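Side-chain contact in endoribonuclease (Porcine reproductive and respiratory syndrome virus, PDB 5DA1), which acts, in a dimerization-dependent way, as the nsp11 endoribonuclease of the replicase polyprotein, probably cleaving uridine-rich viral RNA, and as a beta interferon antagonist: residues R121-A124 against E125-P128. Numbering follows the deposited sequence.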
ATOM      1  N   ARG A 121      22.627   6.034  -3.057  1.00 59.79           N
ATOM      2  CA  ARG A 121      22.442   6.684  -1.758  1.00 60.81           C
ATOM      3  C   ARG A 121      22.661   8.199  -1.869  1.00 60.75           C
ATOM      4  O   ARG A 121      21.820   8.970  -1.449  1.00 60.84           O
ATOM      5  CB  ARG A 121      23.397   6.082  -0.729  1.00 61.50           C
ATOM      6  CG  ARG A 121      23.161   6.469   0.745  1.00 64.29           C
ATOM      7  CD  ARG A 121      24.506   6.589   1.475  1.00 68.29           C
ATOM      8  NE  ARG A 121      25.041   7.944   1.297  1.00 71.81           N
ATOM      9  CZ  ARG A 121      26.330   8.269   1.319  1.00 73.43           C
ATOM     10  NH1 ARG A 121      27.252   7.334   1.502  1.00 74.12           N
ATOM     11  NH2 ARG A 121      26.696   9.541   1.161  1.00 75.12           N
ATOM     12  N   VAL A 122      23.772   8.616  -2.473  1.00 61.00           N
ATOM     13  CA  VAL A 122      24.115  10.039  -2.544  1.00 60.77           C
ATOM     14  C   VAL A 122      23.092  10.853  -3.377  1.00 60.58           C
ATOM     15  O   VAL A 122      22.713  11.951  -2.979  1.00 61.12           O
ATOM     16  CB  VAL A 122      25.667  10.358  -2.918  1.00 61.01           C
ATOM     17  CG1 VAL A 122      26.678   9.430  -2.197  1.00 59.42           C
ATOM     18  CG2 VAL A 122      25.921  10.374  -4.446  1.00 62.24           C
ATOM     19  N   VAL A 123      22.622  10.323  -4.501  1.00 59.99           N
ATOM     20  CA  VAL A 123      21.614  11.046  -5.291  1.00 59.49           C
ATOM     21  C   VAL A 123      20.325  11.248  -4.499  1.00 59.27           C
ATOM     22  O   VAL A 123      19.706  12.306  -4.545  1.00 59.49           O
ATOM     23  CB  VAL A 123      21.240  10.322  -6.605  1.00 59.55           C
ATOM     24  CG1 VAL A 123      20.368  11.229  -7.477  1.00 59.33           C
ATOM     25  CG2 VAL A 123      22.474   9.865  -7.364  1.00 59.63           C
ATOM     26  N   ALA A 124      19.904  10.223  -3.780  1.00 59.04           N
ATOM     27  CA  ALA A 124      18.689  10.336  -3.036  1.00 59.14           C
ATOM     28  C   ALA A 124      18.894  11.431  -2.008  1.00 59.78           C
ATOM     29  O   ALA A 124      18.035  12.303  -1.847  1.00 59.89           O
ATOM     30  CB  ALA A 124      18.347   9.010  -2.381  1.00 59.17           C
ATOM     31  N   GLU A 125      20.060  11.388  -1.345  1.00 60.29           N
ATOM     32  CA  GLU A 125      20.435  12.309  -0.274  1.00 60.35           C
ATOM     33  C   GLU A 125      20.561  13.724  -0.783  1.00 60.38           C
ATOM     34  O   GLU A 125      20.269  14.666  -0.056  1.00 60.76           O
ATOM     35  CB  GLU A 125      21.748  11.880   0.366  1.00 60.29           C
ATOM     36  CG  GLU A 125      21.579  10.721   1.340  1.00 62.77           C
ATOM     37  CD  GLU A 125      22.820  10.447   2.185  1.00 65.04           C
ATOM     38  OE1 GLU A 125      23.873  11.105   1.940  1.00 64.88           O
ATOM     39  OE2 GLU A 125      22.719   9.571   3.095  1.00 64.98           O
ATOM     40  N   SER A 126      20.965  13.870  -2.036  1.00 60.16           N
ATOM     41  CA  SER A 126      21.168  15.168  -2.618  1.00 60.97           C
ATOM     42  C   SER A 126      19.854  15.916  -2.877  1.00 61.75           C
ATOM     43  O   SER A 126      19.804  17.146  -2.803  1.00 62.68           O
ATOM     44  CB  SER A 126      21.954  15.031  -3.923  1.00 61.25           C
ATOM     45  OG  SER A 126      21.101  14.740  -5.021  1.00 60.82           O
ATOM     46  N   LEU A 127      18.792  15.191  -3.201  1.00 61.66           N
ATOM     47  CA  LEU A 127      17.532  15.845  -3.548  1.00 61.31           C
ATOM     48  C   LEU A 127      16.374  15.358  -2.630  1.00 60.38           C
ATOM     49  O   LEU A 127      15.325  14.917  -3.102  1.00 60.14           O
ATOM     50  CB  LEU A 127      17.267  15.641  -5.053  1.00 61.13           C
ATOM     51  CG  LEU A 127      16.307  16.620  -5.724  1.00 63.28           C
ATOM     52  CD1 LEU A 127      16.809  18.096  -5.678  1.00 66.21           C
ATOM     53  CD2 LEU A 127      15.995  16.208  -7.151  1.00 63.40           C
ATOM     54  N   PRO A 128      16.558  15.474  -1.303  1.00 59.93           N
ATOM     55  CA  PRO A 128      15.733  14.767  -0.306  1.00 59.59           C
ATOM     56  C   PRO A 128      14.221  14.997  -0.376  1.00 59.31           C
ATOM     57  O   PRO A 128      13.465  14.236   0.238  1.00 59.43           O
ATOM     58  CB  PRO A 128      16.274  15.279   1.046  1.00 59.35           C
ATOM     59  CG  PRO A 128      16.868  16.582   0.751  1.00 59.24           C
ATOM     60  CD  PRO A 128      17.427  16.483  -0.660  1.00 60.21           C
TER
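Arg-121 carries CG anti to its backbone nitrogen (chi1 -169°) and then bends at chi2 and chi3, while Glu-125 places CG beside its backbone nitrogen and runs on extended; one helical turn apart, the two ends meet. OE1 of Glu-125 sits at the edge of the guanidinium, near its plane, 3.3 Å from NH2 in a salt bridge; the NE and NH2 bonds to that oxygen are both weak, and guanidinium and carboxylate are turned 41° apart. CG1 of Val-122 sits over one guanidinium face, displaced toward its rim. NH1 makes a salt bridge with Asp-118, the stronger polar partner of Arg-121. In the backbone, Glu-125 N donates to Arg-121 O over 3.0 Å. Near the C-terminal end, Ser-126 folds its hydroxyl back (chi1 85°) onto Val-123 O, with OG 2.8 Å from that oxygen. Leu-127 N bonds to Ala-124 O at 3.3 Å from above the carbonyl plane and weakly to Val-123 O. In the EndoU domain, helix 118-126 sets Val-123 and Ala-124 against loop residues Glu-187, Leu-183 and Tyr-115, and leads through Leu-127, at the N-cap position, into helix 128-131, which carries the predicted active-site His-129.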